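Local coordinates for protein isatin hydrolase (Ralstonia solanacearum, PDB 5NMP) that hydrolyses isatin, opening its five-membered lactam ring to give isatinate, with a bound manganese ion, at residues Val107-Val119 with Ile142-Trp154. Numbering follows the deposited sequence.
Sequences VAPAVVIDASAQV and IPAGAWVLFRTDW
Strands 107-114 and 147-151 run parallel, their axes 4.8 Å apart at closest and 30° from aligned, laced by six backbone hydrogen bonds, beginning with Trp147 N donating to Pro109 O and ending with Ala115 N donating to Arg151 O. Ala110, Val112 and Asp114 share one face of the sheet with Trp147, Leu149 and Arg151; Val111 and Ile113 share the other with Val148 and Phe150. On the second face, Val111 CG1 lies 3.6 Å from Pro143 CD, its CG2 meets Ile142 CG2, and Ile113 CG1 packs on Val148 CG1. Ala115 CB abuts the Phe150 ring at its edge, 3.6 Å from CE1.

Polar groups finish the first face. Arg151 stays extended with CG anti to the backbone N (chi1 177°), alongside Asp114. Their guanidinium and carboxylate planes are nearly parallel (9°) but offset: Asp114 OD1 sits over the guanidinium face, 3.4 Å from Arg151 NH1, a salt bridge of charges alone. Arg151 NE-H instead reaches Asp153 OD1 at 3.0 Å, while Asp114 OD1 accepts from Ser116 N, which closes an Asx turn, and from Ser116 OG. Beyond, Val119 CG1 meets the Trp154 ring edge.

Helix 129-139, covering Val111 and Ile113 through Trp135, makes the pair a beta-alpha-beta crossover. Antiparallel strand 239-244 flanks 107-114, and parallel strand 193-195 continues the sheet beyond 147-151; the Trp147 side chain lies about 11 Å from the manganese ion.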
# COMPACT_ATOMS: atom_id res chain seq x y z
N VAL A 107 4.19 8.82 -4.49
CA VAL A 107 4.85 8.42 -5.73
C VAL A 107 6.01 9.38 -6.02
O VAL A 107 5.84 10.60 -5.95
CB VAL A 107 3.86 8.39 -6.92
CG1 VAL A 107 2.90 7.22 -6.79
CG2 VAL A 107 3.09 9.70 -7.02
N ALA A 108 7.18 8.82 -6.33
CA ALA A 108 8.38 9.63 -6.52
C ALA A 108 9.52 8.84 -7.16
O ALA A 108 9.60 7.62 -6.99
CB ALA A 108 8.84 10.21 -5.18
N PRO A 109 10.40 9.54 -7.89
CA PRO A 109 11.62 8.93 -8.44
C PRO A 109 12.59 8.54 -7.34
O PRO A 109 12.46 9.01 -6.21
CB PRO A 109 12.21 10.04 -9.32
CG PRO A 109 11.08 10.99 -9.57
CD PRO A 109 10.24 10.93 -8.34
N ALA A 110 13.57 7.69 -7.66
CA ALA A 110 14.56 7.28 -6.68
C ALA A 110 15.95 7.13 -7.27
O ALA A 110 16.10 6.80 -8.45
CB ALA A 110 14.14 5.98 -6.02
N VAL A 111 16.95 7.39 -6.44
CA VAL A 111 18.32 7.05 -6.77
C VAL A 111 18.78 5.98 -5.80
O VAL A 111 18.32 5.92 -4.66
CB VAL A 111 19.27 8.27 -6.71
CG1 VAL A 111 18.83 9.32 -7.70
CG2 VAL A 111 19.31 8.84 -5.29
N VAL A 112 19.69 5.11 -6.25
CA VAL A 112 20.16 4.02 -5.40
C VAL A 112 21.66 4.14 -5.16
O VAL A 112 22.46 4.12 -6.10
CB VAL A 112 19.84 2.65 -6.02
CG1 VAL A 112 20.35 1.54 -5.13
CG2 VAL A 112 18.34 2.51 -6.26
N ILE A 113 22.04 4.26 -3.89
CA ILE A 113 23.45 4.36 -3.50
C ILE A 113 23.97 3.01 -3.01
O ILE A 113 23.56 2.56 -1.94
CB ILE A 113 23.67 5.42 -2.40
CG1 ILE A 113 22.86 6.69 -2.69
CG2 ILE A 113 25.15 5.73 -2.23
CD1 ILE A 113 23.22 7.37 -3.98
N ASP A 114 24.85 2.39 -3.77
CA ASP A 114 25.36 1.06 -3.42
C ASP A 114 26.61 1.12 -2.54
O ASP A 114 27.68 1.54 -2.99
CB ASP A 114 25.66 0.25 -4.68
CG ASP A 114 26.17 -1.15 -4.36
OD1 ASP A 114 25.76 -1.71 -3.32
OD2 ASP A 114 26.98 -1.69 -5.14
N ALA A 115 26.46 0.68 -1.30
CA ALA A 115 27.58 0.65 -0.36
C ALA A 115 27.74 -0.74 0.25
O ALA A 115 28.29 -0.89 1.34
CB ALA A 115 27.38 1.68 0.74
N SER A 116 27.24 -1.76 -0.45
CA SER A 116 27.24 -3.12 0.07
C SER A 116 28.65 -3.66 0.33
O SER A 116 28.87 -4.39 1.30
CB SER A 116 26.50 -4.05 -0.90
OG SER A 116 26.99 -3.92 -2.22
N ALA A 117 29.61 -3.31 -0.52
CA ALA A 117 30.98 -3.76 -0.35
C ALA A 117 31.62 -3.15 0.90
O ALA A 117 32.43 -3.80 1.57
CB ALA A 117 31.81 -3.43 -1.57
N GLN A 118 31.26 -1.91 1.20
CA GLN A 118 31.81 -1.20 2.35
C GLN A 118 31.24 -1.73 3.66
O GLN A 118 31.97 -1.91 4.64
CB GLN A 118 31.54 0.31 2.24
CG GLN A 118 32.38 1.03 1.19
CD GLN A 118 31.91 0.76 -0.23
OE1 GLN A 118 30.84 0.20 -0.46
NE2 GLN A 118 32.72 1.18 -1.20
N VAL A 119 29.94 -1.98 3.67
CA VAL A 119 29.24 -2.48 4.84
C VAL A 119 29.65 -3.93 5.14
O VAL A 119 29.63 -4.39 6.28
CB VAL A 119 27.71 -2.38 4.66
CG1 VAL A 119 26.97 -2.96 5.86
CG2 VAL A 119 27.32 -0.92 4.45
N ILE A 142 21.98 14.08 -8.01
CA ILE A 142 20.79 13.56 -7.35
C ILE A 142 19.64 14.56 -7.50
O ILE A 142 19.73 15.69 -7.02
CB ILE A 142 21.05 13.30 -5.86
CG1 ILE A 142 22.20 12.30 -5.68
CG2 ILE A 142 19.79 12.80 -5.17
CD1 ILE A 142 22.62 12.11 -4.24
N PRO A 143 18.55 14.14 -8.16
CA PRO A 143 17.44 15.05 -8.48
C PRO A 143 16.59 15.43 -7.27
O PRO A 143 16.39 14.63 -6.36
CB PRO A 143 16.62 14.24 -9.49
CG PRO A 143 16.88 12.83 -9.14
CD PRO A 143 18.30 12.77 -8.65
N ALA A 144 16.10 16.67 -7.27
CA ALA A 144 15.25 17.15 -6.18
C ALA A 144 13.90 16.45 -6.21
O ALA A 144 13.30 16.30 -7.27
CB ALA A 144 15.08 18.66 -6.27
N GLY A 145 13.43 16.03 -5.04
CA GLY A 145 12.15 15.36 -4.93
C GLY A 145 12.24 13.86 -5.11
O GLY A 145 11.23 13.19 -5.33
N ALA A 146 13.46 13.33 -5.03
CA ALA A 146 13.68 11.91 -5.23
C ALA A 146 14.02 11.19 -3.92
O ALA A 146 14.62 11.78 -3.02
CB ALA A 146 14.80 11.69 -6.24
N TRP A 147 13.63 9.93 -3.83
CA TRP A 147 14.10 9.07 -2.74
C TRP A 147 15.59 8.83 -2.87
O TRP A 147 16.12 8.69 -3.97
CB TRP A 147 13.38 7.72 -2.73
CG TRP A 147 11.97 7.74 -2.23
CD1 TRP A 147 10.83 7.73 -2.98
CD2 TRP A 147 11.55 7.74 -0.86
NE1 TRP A 147 9.73 7.73 -2.16
CE2 TRP A 147 10.14 7.74 -0.86
CE3 TRP A 147 12.22 7.74 0.37
CZ2 TRP A 147 9.39 7.75 0.32
CZ3 TRP A 147 11.48 7.75 1.53
CH2 TRP A 147 10.08 7.76 1.50
N VAL A 148 16.27 8.76 -1.73
CA VAL A 148 17.64 8.27 -1.71
C VAL A 148 17.64 6.89 -1.05
O VAL A 148 17.50 6.78 0.17
CB VAL A 148 18.58 9.22 -0.95
CG1 VAL A 148 19.99 8.64 -0.89
CG2 VAL A 148 18.60 10.58 -1.62
N LEU A 149 17.78 5.85 -1.86
CA LEU A 149 17.76 4.48 -1.35
C LEU A 149 19.17 3.98 -1.05
O LEU A 149 20.01 3.84 -1.95
CB LEU A 149 17.05 3.55 -2.34
CG LEU A 149 15.61 3.95 -2.68
CD1 LEU A 149 14.93 2.92 -3.56
CD2 LEU A 149 14.80 4.19 -1.41
N PHE A 150 19.43 3.74 0.23
CA PHE A 150 20.74 3.31 0.72
C PHE A 150 20.87 1.79 0.65
O PHE A 150 20.42 1.08 1.55
CB PHE A 150 20.93 3.81 2.15
CG PHE A 150 22.32 3.64 2.69
CD1 PHE A 150 23.41 3.52 1.84
CD2 PHE A 150 22.54 3.60 4.06
CE1 PHE A 150 24.69 3.36 2.35
CE2 PHE A 150 23.82 3.44 4.58
CZ PHE A 150 24.90 3.32 3.72
N ARG A 151 21.49 1.28 -0.42
CA ARG A 151 21.68 -0.16 -0.57
C ARG A 151 22.88 -0.67 0.23
O ARG A 151 24.00 -0.19 0.04
CB ARG A 151 21.86 -0.54 -2.04
CG ARG A 151 22.13 -2.02 -2.21
CD ARG A 151 22.58 -2.38 -3.61
NE ARG A 151 23.02 -3.77 -3.65
CZ ARG A 151 23.76 -4.29 -4.63
NH1 ARG A 151 24.14 -3.54 -5.65
NH2 ARG A 151 24.12 -5.57 -4.57
N THR A 152 22.64 -1.64 1.09
CA THR A 152 23.68 -2.18 1.96
C THR A 152 23.71 -3.71 1.96
O THR A 152 24.57 -4.31 2.61
CB THR A 152 23.50 -1.71 3.41
OG1 THR A 152 22.18 -2.07 3.86
CG2 THR A 152 23.66 -0.20 3.50
N ASP A 153 22.78 -4.33 1.25
CA ASP A 153 22.58 -5.79 1.25
C ASP A 153 22.27 -6.33 2.64
O ASP A 153 22.41 -7.53 2.90
CB ASP A 153 23.81 -6.50 0.67
CG ASP A 153 23.78 -6.58 -0.85
OD1 ASP A 153 22.94 -5.90 -1.47
OD2 ASP A 153 24.62 -7.32 -1.42
N TRP A 154 21.84 -5.45 3.54
CA TRP A 154 21.51 -5.83 4.91
C TRP A 154 20.28 -6.73 4.97
O TRP A 154 20.10 -7.49 5.91
CB TRP A 154 21.28 -4.58 5.76
CG TRP A 154 21.39 -4.82 7.23
CD1 TRP A 154 20.37 -5.16 8.08
CD2 TRP A 154 22.57 -4.74 8.03
NE1 TRP A 154 20.86 -5.30 9.36
CE2 TRP A 154 22.20 -5.05 9.35
CE3 TRP A 154 23.91 -4.44 7.75
CZ2 TRP A 154 23.13 -5.06 10.40
CZ3 TRP A 154 24.82 -4.46 8.79
CH2 TRP A 154 24.43 -4.76 10.10
O HOH W 1 26.90 -6.10 2.92